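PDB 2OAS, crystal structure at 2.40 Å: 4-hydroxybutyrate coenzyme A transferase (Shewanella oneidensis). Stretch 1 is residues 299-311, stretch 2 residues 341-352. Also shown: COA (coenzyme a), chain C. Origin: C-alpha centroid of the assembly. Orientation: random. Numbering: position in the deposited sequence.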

# COMPACT_ATOMS: atom_id res chain seq x y z
N PRO A 299 -2.67 -19.72 -3.81
CA PRO A 299 -1.49 -19.74 -4.69
C PRO A 299 -1.80 -19.31 -6.11
O PRO A 299 -2.92 -19.47 -6.59
CB PRO A 299 -1.03 -21.19 -4.62
CG PRO A 299 -2.31 -21.94 -4.39
CD PRO A 299 -3.01 -21.09 -3.38
N ASN A 300 -0.81 -18.74 -6.78
CA ASN A 300 -0.96 -18.30 -8.16
C ASN A 300 -2.08 -17.28 -8.39
O ASN A 300 -2.80 -17.35 -9.39
CB ASN A 300 -1.18 -19.52 -9.05
CG ASN A 300 -0.07 -20.53 -8.92
OD1 ASN A 300 1.10 -20.21 -9.15
ND2 ASN A 300 -0.42 -21.76 -8.56
N VAL A 301 -2.24 -16.35 -7.47
CA VAL A 301 -3.25 -15.31 -7.63
C VAL A 301 -2.92 -14.49 -8.88
O VAL A 301 -1.75 -14.20 -9.15
CB VAL A 301 -3.28 -14.38 -6.39
CG1 VAL A 301 -3.98 -13.07 -6.73
CG2 VAL A 301 -4.00 -15.07 -5.24
N MSE A 302 -3.95 -14.12 -9.64
CA MSE A 302 -3.80 -13.34 -10.86
C MSE A 302 -4.69 -12.12 -10.72
O MSE A 302 -5.90 -12.20 -10.90
CB MSE A 302 -4.23 -14.17 -12.08
CG MSE A 302 -4.15 -13.46 -13.43
SE MSE A 302 -2.35 -13.12 -14.08
CE MSE A 302 -2.27 -11.24 -13.72
N ALA A 303 -4.10 -11.00 -10.37
CA ALA A 303 -4.85 -9.79 -10.17
C ALA A 303 -4.76 -8.87 -11.38
O ALA A 303 -3.70 -8.37 -11.72
CB ALA A 303 -4.36 -9.08 -8.93
N ILE A 304 -5.90 -8.64 -12.01
CA ILE A 304 -5.95 -7.80 -13.20
C ILE A 304 -6.84 -6.59 -12.98
O ILE A 304 -8.05 -6.72 -12.84
CB ILE A 304 -6.48 -8.61 -14.39
CG1 ILE A 304 -5.57 -9.81 -14.63
CG2 ILE A 304 -6.57 -7.74 -15.61
CD1 ILE A 304 -6.15 -10.82 -15.58
N ASN A 305 -6.24 -5.41 -12.95
CA ASN A 305 -6.99 -4.19 -12.74
C ASN A 305 -6.66 -3.16 -13.81
O ASN A 305 -5.83 -3.41 -14.69
CB ASN A 305 -6.66 -3.62 -11.36
CG ASN A 305 -7.14 -4.53 -10.24
OD1 ASN A 305 -8.27 -4.42 -9.77
ND2 ASN A 305 -6.28 -5.46 -9.82
N SER A 306 -7.29 -2.00 -13.73
CA SER A 306 -7.05 -0.96 -14.72
C SER A 306 -6.58 0.34 -14.07
O SER A 306 -6.49 0.44 -12.85
CB SER A 306 -8.31 -0.71 -15.54
OG SER A 306 -8.04 0.18 -16.61
N ALA A 307 -6.30 1.33 -14.90
CA ALA A 307 -5.83 2.62 -14.41
C ALA A 307 -6.14 3.76 -15.39
O ALA A 307 -6.44 3.54 -16.55
CB ALA A 307 -4.34 2.56 -14.16
N LEU A 308 -6.06 4.98 -14.89
CA LEU A 308 -6.32 6.15 -15.69
C LEU A 308 -5.03 6.75 -16.25
O LEU A 308 -4.96 7.10 -17.41
CB LEU A 308 -7.03 7.21 -14.86
CG LEU A 308 -8.39 6.76 -14.31
CD1 LEU A 308 -8.84 7.73 -13.24
CD2 LEU A 308 -9.40 6.64 -15.45
N GLN A 309 -4.01 6.86 -15.41
CA GLN A 309 -2.73 7.43 -15.84
C GLN A 309 -1.55 6.78 -15.11
O GLN A 309 -1.59 6.54 -13.90
CB GLN A 309 -2.73 8.94 -15.59
CG GLN A 309 -1.43 9.67 -15.89
CD GLN A 309 -1.51 11.18 -15.58
OE1 GLN A 309 -1.74 11.58 -14.43
NE2 GLN A 309 -1.33 12.01 -16.61
N VAL A 310 -0.48 6.52 -15.87
CA VAL A 310 0.73 5.91 -15.32
C VAL A 310 1.96 6.70 -15.75
O VAL A 310 2.09 7.04 -16.93
CB VAL A 310 0.90 4.48 -15.83
CG1 VAL A 310 2.05 3.82 -15.12
CG2 VAL A 310 -0.41 3.69 -15.64
N ASP A 311 2.87 6.99 -14.82
CA ASP A 311 4.08 7.73 -15.17
C ASP A 311 5.22 6.81 -15.59
O ASP A 311 5.17 5.60 -15.36
CB ASP A 311 4.52 8.64 -14.00
CG ASP A 311 5.10 7.87 -12.82
OD1 ASP A 311 5.17 6.63 -12.90
OD2 ASP A 311 5.47 8.51 -11.81
N LEU A 341 2.40 -11.33 -2.72
CA LEU A 341 2.66 -12.16 -1.56
C LEU A 341 2.29 -13.62 -1.83
O LEU A 341 2.88 -14.53 -1.24
CB LEU A 341 1.88 -11.63 -0.36
CG LEU A 341 2.32 -10.25 0.12
CD1 LEU A 341 1.31 -9.68 1.11
CD2 LEU A 341 3.70 -10.34 0.74
N SER A 342 1.32 -13.83 -2.71
CA SER A 342 0.86 -15.18 -3.06
C SER A 342 1.94 -15.98 -3.80
O SER A 342 2.73 -15.43 -4.56
CB SER A 342 -0.39 -15.11 -3.94
OG SER A 342 -0.63 -16.35 -4.59
N GLU A 343 1.95 -17.29 -3.58
CA GLU A 343 2.95 -18.14 -4.23
C GLU A 343 2.77 -18.18 -5.75
O GLU A 343 1.79 -18.74 -6.25
CB GLU A 343 2.89 -19.56 -3.67
CG GLU A 343 2.98 -19.65 -2.15
CD GLU A 343 2.91 -21.09 -1.64
OE1 GLU A 343 1.88 -21.77 -1.90
OE2 GLU A 343 3.87 -21.53 -0.98
N GLY A 344 3.71 -17.58 -6.45
CA GLY A 344 3.65 -17.56 -7.90
C GLY A 344 2.57 -16.61 -8.39
O GLY A 344 2.12 -16.70 -9.53
N GLY A 345 2.16 -15.69 -7.53
CA GLY A 345 1.14 -14.74 -7.92
C GLY A 345 1.67 -13.64 -8.82
O GLY A 345 2.86 -13.30 -8.80
N ARG A 346 0.78 -13.09 -9.64
CA ARG A 346 1.15 -12.02 -10.55
C ARG A 346 0.02 -11.01 -10.61
O ARG A 346 -1.15 -11.38 -10.43
CB ARG A 346 1.40 -12.58 -11.95
CG ARG A 346 2.60 -13.50 -12.02
CD ARG A 346 2.27 -14.72 -12.82
NE ARG A 346 1.40 -15.60 -12.06
CZ ARG A 346 0.40 -16.31 -12.58
NH1 ARG A 346 0.16 -16.24 -13.88
NH2 ARG A 346 -0.35 -17.08 -11.80
N SER A 347 0.36 -9.75 -10.82
CA SER A 347 -0.66 -8.71 -10.93
C SER A 347 -0.42 -8.02 -12.26
O SER A 347 0.68 -8.11 -12.82
CB SER A 347 -0.55 -7.69 -9.78
OG SER A 347 0.55 -6.82 -9.97
N VAL A 348 -1.43 -7.33 -12.75
CA VAL A 348 -1.32 -6.64 -14.00
C VAL A 348 -2.25 -5.44 -14.04
O VAL A 348 -3.43 -5.54 -13.68
CB VAL A 348 -1.65 -7.57 -15.20
CG1 VAL A 348 -1.69 -6.79 -16.49
CG2 VAL A 348 -0.59 -8.66 -15.32
N ILE A 349 -1.70 -4.31 -14.47
CA ILE A 349 -2.46 -3.09 -14.62
C ILE A 349 -2.65 -2.95 -16.12
O ILE A 349 -1.68 -2.69 -16.84
CB ILE A 349 -1.69 -1.86 -14.12
CG1 ILE A 349 -1.52 -1.93 -12.61
CG2 ILE A 349 -2.45 -0.60 -14.45
CD1 ILE A 349 -2.80 -1.64 -11.88
N ALA A 350 -3.88 -3.16 -16.58
CA ALA A 350 -4.23 -3.09 -18.00
C ALA A 350 -5.01 -1.83 -18.35
O ALA A 350 -6.02 -1.52 -17.72
CB ALA A 350 -5.05 -4.31 -18.40
N LEU A 351 -4.53 -1.10 -19.35
CA LEU A 351 -5.21 0.12 -19.77
C LEU A 351 -4.86 0.48 -21.20
O LEU A 351 -3.82 0.08 -21.71
CB LEU A 351 -4.85 1.27 -18.84
CG LEU A 351 -3.45 1.88 -18.95
CD1 LEU A 351 -3.36 2.98 -17.92
CD2 LEU A 351 -2.37 0.84 -18.70
N PRO A 352 -5.74 1.22 -21.88
CA PRO A 352 -5.47 1.63 -23.27
C PRO A 352 -4.27 2.57 -23.30
O PRO A 352 -4.11 3.39 -22.41
CB PRO A 352 -6.76 2.35 -23.65
CG PRO A 352 -7.81 1.67 -22.83
CD PRO A 352 -7.13 1.54 -21.49
N1A COA C . -6.28 11.64 -19.03
C2A COA C . -7.44 12.38 -19.52
N3A COA C . -8.66 11.55 -19.68
C4A COA C . -8.68 10.11 -19.38
C5A COA C . -7.53 9.40 -18.88
C6A COA C . -6.29 10.20 -18.72
N6A COA C . -5.10 9.59 -18.25
N7A COA C . -7.84 8.06 -18.68
C8A COA C . -9.19 7.96 -19.04
N9A COA C . -9.73 9.20 -19.46
C1B COA C . -11.08 9.49 -19.92
C2B COA C . -11.68 8.67 -21.10
O2B COA C . -11.81 9.42 -22.26
C3B COA C . -13.01 8.10 -20.61
O3B COA C . -14.11 8.50 -21.49
P3B COA C . -15.61 8.08 -21.27
O7A COA C . -15.84 6.62 -21.19
O8A COA C . -16.11 8.70 -20.01
O9A COA C . -16.41 8.64 -22.36
C4B COA C . -13.18 8.55 -19.21
O4B COA C . -12.06 9.35 -18.82
C5B COA C . -13.41 7.15 -18.50
O5B COA C . -12.25 6.31 -18.61
P1A COA C . -12.22 4.65 -18.70
O1A COA C . -12.99 4.11 -19.79
O2A COA C . -10.81 4.12 -18.82
O3A COA C . -12.83 4.24 -17.30
P2A COA C . -13.01 2.77 -16.83
O4A COA C . -14.42 2.52 -16.56
O5A COA C . -12.56 1.83 -17.84
O6A COA C . -12.16 2.40 -15.68
CBP COA C . -10.69 2.84 -13.68
CCP COA C . -10.81 2.57 -15.29
CDP COA C . -11.38 4.25 -13.77
CEP COA C . -9.18 3.01 -13.22
CAP COA C . -11.62 1.78 -12.74
OAP COA C . -10.93 0.53 -13.01
C9P COA C . -11.54 2.05 -11.23
O9P COA C . -12.51 2.57 -10.70
N8P COA C . -10.37 1.65 -10.55
C7P COA C . -9.97 1.72 -9.15
C6P COA C . -9.58 0.37 -8.44
C5P COA C . -10.71 -0.40 -7.88
O5P COA C . -10.61 -0.93 -6.77
N4P COA C . -11.88 -0.45 -8.71
C3P COA C . -13.18 -1.07 -8.52
C2P COA C . -13.18 -2.59 -8.08
S1P COA C . -14.16 -2.90 -6.59

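A serine hydroxyl adds a hydrogen bond after the last backbone bond of a parallel ladder: Ser 306 OG donates to Ala 350 O (2.9 Å), where the main chain no longer does. Before it, the strands pair in parallel from Met 302 with Arg 346 to Asn 305 with Ile 349, 12° apart, and each strand alternately gives and accepts: Arg 346 N to Val 301 O (2.8 Å), Ala 303 N to Arg 346 O (3.0 Å), Val 348 N to Ala 303 O (2.7 Å), Asn 305 N to Val 348 O (2.9 Å) and Ala 350 N to Asn 305 O (2.7 Å). At the other end a type II turn, Ser 342 to Gly 345, presents Glu 343 O to Asn 300 N (2.7 Å), while Ser 342 OG accepts a weak bond from Val 301 N (3.3 Å). Gly 344 takes a positive phi (73°), which favours glycine. Arg 346 folds back so that NE reaches Gly 344 O (2.9 Å); selenomethionine Met 302 lays SE over one guanidinium face, and its CE packs on Val 348 CG2 (3.5 Å). The stretches bury 858 Å² between them. On the opposite sheet face, with Asn 305 and Ile 349, buried Ala 303 and Ser 347 have short side chains that go with close backbones (CA to CA 4.4 Å, CB to CB 4.1 Å). Beyond the ladder, Leu 351 CD1 packs against Ala 307 CB (3.9 Å) and Val 310 CG2 (3.8 Å). Nearby, Leu 308 O accepts from coenzyme A N6A (2.6 Å).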